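Local atomic coordinates of helicase-like protein (Bacteroides thetaiotaomicron, PDB entry 2FG1), a protein that is a macrodomain protein that probably removes ADP-ribose by hydrolysis from ADP-ribosylated thymidine in DNA. Residues Leu65-Tyr78 against Arg99-Phe113. Sequence-based numbering, arbitrary orientation.
Sequences LGAVQFVNVENKLY and RYDAVRQCLKEVALF
Glu109 OE1 accepts hydrogen bonds from two waters that tie it to the backbone of the edge strand: water 1 lies 2.7 Å from OE1 and also donates to Gly66 O, while water 2, 2.6 Å from OE1, accepts from Val68 N. The contact illustrates how a helix packs on the sheet of an alpha/beta fold, here that of the macrodomain, with water-mediated polar links toward one end and stacked rings at the other. Helix 100-117 is laid along strand 68-74, which borders strand 77-85; the axes of strand 68-74 and of the 100-113 part of the helix run 38° apart. With CG anti to the backbone N (chi1 -170°) and the chain extended beyond it, Glu109 carries its carboxylate alongside Val68 and brings CG to the edge of the Phe70 ring. Toward the helix start the approach tightens, and Gly66 CA sits 3.5 Å from Ala102 O in a nearly straight CA-H...O contact. Gln105 OE1 packs against Gly66 CA, where the glycine's lack of a side chain leaves room for it. Val68 sends CG2 down onto the helix backbone at Cys106, and its CG1 lies over the face of Phe70 opposite Phe113. Phe70 and Phe113 form an offset stack, centroids 3.9 Å apart and planes within 2°, with Phe113 CB adding a CH-pi contact over the same face of Phe70. Cutting Phe70 back to an alanine is likely to cost Phe113 its stacking partner and open a gap beside Val110. Phe113 in turn meets Tyr78 in a T-shaped pair: its edge points at the tyrosine face, and Phe113 CZ lies 3.8 Å from Tyr78 CD1.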
loop_
_atom_site.group_PDB
_atom_site.type_symbol
_atom_site.label_atom_id
_atom_site.label_comp_id
_atom_site.label_asym_id
_atom_site.label_seq_id
_atom_site.Cartn_x
_atom_site.Cartn_y
_atom_site.Cartn_z
ATOM N N LEU A 65 -4.930 12.533 -0.805
ATOM C CA LEU A 65 -4.602 11.581 -1.859
ATOM C C LEU A 65 -3.149 11.757 -2.290
ATOM O O LEU A 65 -2.711 12.891 -2.563
ATOM C CB LEU A 65 -5.535 11.778 -3.058
ATOM C CG LEU A 65 -6.968 11.283 -2.846
ATOM C CD1 LEU A 65 -7.886 11.905 -3.887
ATOM C CD2 LEU A 65 -7.051 9.766 -2.901
ATOM N N GLY A 66 -2.405 10.653 -2.341
ATOM C CA GLY A 66 -0.997 10.707 -2.713
ATOM C C GLY A 66 -0.044 10.696 -1.535
ATOM O O GLY A 66 1.143 10.460 -1.725
ATOM N N ALA A 67 -0.561 10.924 -0.324
ATOM C CA ALA A 67 0.270 10.935 0.882
ATOM C C ALA A 67 0.468 9.530 1.447
ATOM O O ALA A 67 -0.346 8.625 1.212
ATOM C CB ALA A 67 -0.326 11.862 1.947
ATOM N N VAL A 68 1.545 9.351 2.207
ATOM C CA VAL A 68 1.881 8.055 2.794
ATOM C C VAL A 68 2.358 8.259 4.223
ATOM O O VAL A 68 3.141 9.176 4.499
ATOM C CB VAL A 68 3.006 7.337 1.986
ATOM C CG1 VAL A 68 3.280 5.944 2.557
ATOM C CG2 VAL A 68 2.645 7.243 0.508
ATOM N N GLN A 69 1.920 7.362 5.109
ATOM C CA GLN A 69 2.406 7.278 6.481
ATOM C C GLN A 69 3.121 5.952 6.665
ATOM O O GLN A 69 2.563 4.898 6.341
ATOM C CB GLN A 69 1.218 7.354 7.432
ATOM C CG GLN A 69 1.539 7.190 8.904
ATOM C CD GLN A 69 0.277 7.161 9.718
ATOM O OE1 GLN A 69 -0.612 6.355 9.466
ATOM N NE2 GLN A 69 0.189 8.041 10.714
ATOM N N PHE A 70 4.353 6.003 7.176
ATOM C CA PHE A 70 5.149 4.803 7.420
ATOM C C PHE A 70 5.174 4.501 8.906
ATOM O O PHE A 70 5.516 5.371 9.715
ATOM C CB PHE A 70 6.585 4.981 6.899
ATOM C CG PHE A 70 6.660 5.238 5.413
ATOM C CD1 PHE A 70 6.779 4.183 4.515
ATOM C CD2 PHE A 70 6.611 6.538 4.912
ATOM C CE1 PHE A 70 6.844 4.426 3.137
ATOM C CE2 PHE A 70 6.673 6.784 3.533
ATOM C CZ PHE A 70 6.798 5.722 2.653
ATOM N N VAL A 71 4.754 3.298 9.282
ATOM C CA VAL A 71 4.780 2.904 10.688
ATOM C C VAL A 71 5.641 1.672 10.851
ATOM O O VAL A 71 5.628 0.760 10.026
ATOM C CB VAL A 71 3.352 2.676 11.288
ATOM C CG1 VAL A 71 2.695 1.447 10.701
ATOM C CG2 VAL A 71 3.394 2.560 12.800
ATOM N N ASN A 72 6.400 1.664 11.925
ATOM C CA ASN A 72 7.168 0.494 12.299
ATOM C C ASN A 72 6.263 -0.489 13.035
ATOM O O ASN A 72 5.494 -0.088 13.921
ATOM C CB ASN A 72 8.371 0.867 13.159
ATOM C CG ASN A 72 9.245 -0.324 13.443
ATOM O OD1 ASN A 72 10.042 -0.738 12.595
ATOM N ND2 ASN A 72 9.074 -0.917 14.613
ATOM N N VAL A 73 6.322 -1.761 12.664
ATOM C CA VAL A 73 5.562 -2.787 13.392
ATOM C C VAL A 73 6.444 -3.848 14.061
ATOM O O VAL A 73 6.055 -4.423 15.072
ATOM C CB VAL A 73 4.451 -3.459 12.529
ATOM C CG1 VAL A 73 3.376 -2.446 12.142
ATOM C CG2 VAL A 73 5.024 -4.092 11.270
ATOM N N GLU A 74 7.660 -4.067 13.546
ATOM C CA GLU A 74 8.632 -5.001 14.159
ATOM C C GLU A 74 10.071 -4.598 13.815
ATOM O O GLU A 74 10.272 -3.736 12.950
ATOM C CB GLU A 74 8.376 -6.438 13.686
ATOM C CG GLU A 74 7.136 -7.091 14.289
ATOM C CD GLU A 74 6.727 -8.387 13.610
ATOM O OE1 GLU A 74 7.493 -8.907 12.767
ATOM O OE2 GLU A 74 5.630 -8.894 13.934
ATOM N N ASN A 75 11.072 -5.207 14.468
ATOM C CA ASN A 75 12.431 -5.048 13.992
ATOM C C ASN A 75 12.426 -5.365 12.497
ATOM O O ASN A 75 11.985 -6.433 12.065
ATOM C CB ASN A 75 13.403 -5.944 14.749
ATOM C CG ASN A 75 14.846 -5.699 14.348
ATOM O OD1 ASN A 75 15.266 -4.555 14.161
ATOM N ND2 ASN A 75 15.612 -6.773 14.214
ATOM N N LYS A 76 12.849 -4.376 11.707
ATOM C CA LYS A 76 13.024 -4.513 10.252
ATOM C C LYS A 76 11.731 -4.626 9.424
ATOM O O LYS A 76 11.742 -5.193 8.328
ATOM C CB LYS A 76 13.967 -5.686 9.934
ATOM C CG LYS A 76 15.375 -5.532 10.507
ATOM C CD LYS A 76 16.077 -6.869 10.604
ATOM C CE LYS A 76 16.419 -7.439 9.237
ATOM N NZ LYS A 76 17.123 -8.742 9.372
ATOM N N LEU A 77 10.629 -4.070 9.928
ATOM C CA LEU A 77 9.324 -4.219 9.252
ATOM C C LEU A 77 8.441 -2.996 9.427
ATOM O O LEU A 77 8.143 -2.582 10.554
ATOM C CB LEU A 77 8.588 -5.489 9.703
ATOM C CG LEU A 77 7.261 -5.874 9.026
ATOM C CD1 LEU A 77 7.375 -5.974 7.513
ATOM C CD2 LEU A 77 6.747 -7.187 9.597
ATOM N N TYR A 78 8.037 -2.416 8.300
ATOM C CA TYR A 78 7.204 -1.221 8.278
ATOM C C TYR A 78 5.932 -1.495 7.504
ATOM O O TYR A 78 5.911 -2.368 6.623
ATOM C CB TYR A 78 7.936 -0.044 7.622
ATOM C CG TYR A 78 9.194 0.336 8.352
ATOM C CD1 TYR A 78 9.202 1.379 9.281
ATOM C CD2 TYR A 78 10.378 -0.368 8.133
ATOM C CE1 TYR A 78 10.370 1.713 9.967
ATOM C CE2 TYR A 78 11.546 -0.045 8.816
ATOM C CZ TYR A 78 11.526 0.993 9.730
ATOM O OH TYR A 78 12.691 1.311 10.403
ATOM N N ARG A 99 -7.817 5.791 -7.236
ATOM C CA ARG A 99 -7.229 6.928 -7.945
ATOM C C ARG A 99 -5.810 6.554 -8.337
ATOM O O ARG A 99 -4.903 6.533 -7.498
ATOM C CB ARG A 99 -7.249 8.185 -7.074
ATOM C CG ARG A 99 -8.653 8.729 -6.787
ATOM C CD ARG A 99 -9.326 9.234 -8.058
ATOM N NE ARG A 99 -10.633 9.844 -7.805
ATOM C CZ ARG A 99 -11.789 9.178 -7.752
ATOM N NH1 ARG A 99 -11.819 7.859 -7.910
ATOM N NH2 ARG A 99 -12.921 9.831 -7.520
ATOM N N TYR A 100 -5.617 6.206 -9.603
ATOM C CA TYR A 100 -4.320 5.690 -10.070
ATOM C C TYR A 100 -3.206 6.708 -9.917
ATOM O O TYR A 100 -2.088 6.351 -9.562
ATOM C CB TYR A 100 -4.398 5.212 -11.519
ATOM C CG TYR A 100 -5.284 4.008 -11.739
ATOM C CD1 TYR A 100 -4.859 2.733 -11.373
ATOM C CD2 TYR A 100 -6.538 4.144 -12.327
ATOM C CE1 TYR A 100 -5.666 1.614 -11.586
ATOM C CE2 TYR A 100 -7.356 3.034 -12.545
ATOM C CZ TYR A 100 -6.915 1.778 -12.165
ATOM O OH TYR A 100 -7.721 0.687 -12.382
ATOM N N ASP A 101 -3.506 7.973 -10.184
ATOM C CA ASP A 101 -2.503 9.030 -10.007
ATOM C C ASP A 101 -2.081 9.185 -8.544
ATOM O O ASP A 101 -0.891 9.366 -8.236
ATOM C CB ASP A 101 -2.946 10.367 -10.629
ATOM C CG ASP A 101 -4.291 10.889 -10.098
ATOM O OD1 ASP A 101 -5.104 10.147 -9.497
ATOM O OD2 ASP A 101 -4.567 12.090 -10.333
ATOM N N ALA A 102 -3.049 9.077 -7.642
ATOM C CA ALA A 102 -2.747 9.104 -6.218
ATOM C C ALA A 102 -1.870 7.925 -5.813
ATOM O O ALA A 102 -0.884 8.097 -5.093
ATOM C CB ALA A 102 -4.033 9.123 -5.393
ATOM N N VAL A 103 -2.206 6.721 -6.275
ATOM C CA VAL A 103 -1.396 5.553 -5.955
ATOM C C VAL A 103 0.023 5.741 -6.477
ATOM O O VAL A 103 0.972 5.415 -5.785
ATOM C CB VAL A 103 -2.010 4.230 -6.478
ATOM C CG1 VAL A 103 -1.111 3.048 -6.128
ATOM C CG2 VAL A 103 -3.402 4.024 -5.882
ATOM N N ARG A 104 0.165 6.262 -7.690
ATOM C CA ARG A 104 1.501 6.512 -8.236
ATOM C C ARG A 104 2.284 7.486 -7.352
ATOM O O ARG A 104 3.456 7.233 -7.042
ATOM C CB ARG A 104 1.435 7.017 -9.665
ATOM C CG ARG A 104 2.837 7.286 -10.198
ATOM C CD ARG A 104 2.835 7.868 -11.576
ATOM N NE ARG A 104 2.308 6.968 -12.597
ATOM C CZ ARG A 104 3.032 6.039 -13.217
ATOM N NH1 ARG A 104 4.305 5.813 -12.867
ATOM N NH2 ARG A 104 2.475 5.299 -14.167
ATOM N N GLN A 105 1.640 8.568 -6.926
ATOM C CA GLN A 105 2.300 9.534 -6.038
ATOM C C GLN A 105 2.718 8.865 -4.731
ATOM O O GLN A 105 3.836 9.077 -4.241
ATOM C CB GLN A 105 1.410 10.752 -5.784
ATOM C CG GLN A 105 2.069 11.815 -4.898
ATOM C CD GLN A 105 1.277 13.098 -4.785
ATOM O OE1 GLN A 105 0.047 13.110 -4.866
ATOM N NE2 GLN A 105 1.992 14.208 -4.614
ATOM N N CYS A 106 1.842 8.032 -4.179
ATOM C CA CYS A 106 2.191 7.279 -2.982
ATOM C C CYS A 106 3.416 6.409 -3.220
ATOM O O CYS A 106 4.327 6.360 -2.390
ATOM C CB CYS A 106 1.036 6.369 -2.566
ATOM S SG CYS A 106 -0.482 7.188 -2.018
ATOM N N LEU A 107 3.445 5.714 -4.360
ATOM C CA LEU A 107 4.540 4.816 -4.666
ATOM C C LEU A 107 5.854 5.558 -4.904
ATOM O O LEU A 107 6.913 5.004 -4.608
ATOM C CB LEU A 107 4.193 3.882 -5.829
ATOM C CG LEU A 107 3.136 2.814 -5.478
ATOM C CD1 LEU A 107 2.641 2.101 -6.744
ATOM C CD2 LEU A 107 3.667 1.808 -4.470
ATOM N N LYS A 108 5.791 6.799 -5.390
ATOM C CA LYS A 108 7.007 7.617 -5.484
ATOM C C LYS A 108 7.618 7.822 -4.086
ATOM O O LYS A 108 8.844 7.771 -3.915
ATOM C CB LYS A 108 6.707 8.977 -6.120
ATOM C CG LYS A 108 6.609 8.981 -7.649
ATOM C CD LYS A 108 6.512 10.408 -8.191
ATOM C CE LYS A 108 6.670 10.483 -9.701
ATOM N NZ LYS A 108 5.698 9.652 -10.439
ATOM N N GLU A 109 6.762 8.059 -3.096
ATOM C CA GLU A 109 7.256 8.250 -1.728
ATOM C C GLU A 109 7.766 6.929 -1.138
ATOM O O GLU A 109 8.805 6.901 -0.454
ATOM C CB GLU A 109 6.200 8.914 -0.833
ATOM C CG GLU A 109 6.759 9.340 0.531
ATOM C CD GLU A 109 5.776 10.108 1.385
ATOM O OE1 GLU A 109 4.769 10.617 0.854
ATOM O OE2 GLU A 109 6.022 10.226 2.607
ATOM N N VAL A 110 7.064 5.831 -1.419
ATOM C CA VAL A 110 7.534 4.514 -1.010
ATOM C C VAL A 110 8.892 4.199 -1.649
ATOM O O VAL A 110 9.761 3.613 -0.997
ATOM C CB VAL A 110 6.497 3.424 -1.339
ATOM C CG1 VAL A 110 7.069 2.026 -1.113
ATOM C CG2 VAL A 110 5.233 3.644 -0.487
ATOM N N ALA A 111 9.090 4.588 -2.909
ATOM C CA ALA A 111 10.380 4.345 -3.557
ATOM C C ALA A 111 11.525 5.013 -2.784
ATOM O O ALA A 111 12.555 4.389 -2.536
ATOM C CB ALA A 111 10.356 4.808 -5.001
ATOM N N LEU A 112 11.345 6.275 -2.407
ATOM C CA LEU A 112 12.388 6.982 -1.655
ATOM C C LEU A 112 12.638 6.328 -0.303
ATOM O O LEU A 112 13.785 6.142 0.099
ATOM C CB LEU A 112 12.013 8.447 -1.466
ATOM C CG LEU A 112 11.875 9.270 -2.743
ATOM C CD1 LEU A 112 11.265 10.618 -2.429
ATOM C CD2 LEU A 112 13.198 9.443 -3.415
ATOM N N PHE A 113 11.564 5.969 0.387
ATOM C CA PHE A 113 11.683 5.358 1.709
ATOM C C PHE A 113 12.407 4.005 1.633
ATOM O O PHE A 113 13.316 3.725 2.433
ATOM C CB PHE A 113 10.287 5.203 2.328
ATOM C CG PHE A 113 10.286 4.628 3.724
ATOM C CD1 PHE A 113 10.223 5.465 4.830
ATOM C CD2 PHE A 113 10.313 3.254 3.931
ATOM C CE1 PHE A 113 10.201 4.936 6.129
ATOM C CE2 PHE A 113 10.306 2.713 5.225
ATOM C CZ PHE A 113 10.248 3.558 6.319
HETATM O O HOH W 1 3.550 11.619 -1.372
HETATM O O HOH W 2 3.124 11.809 2.548
#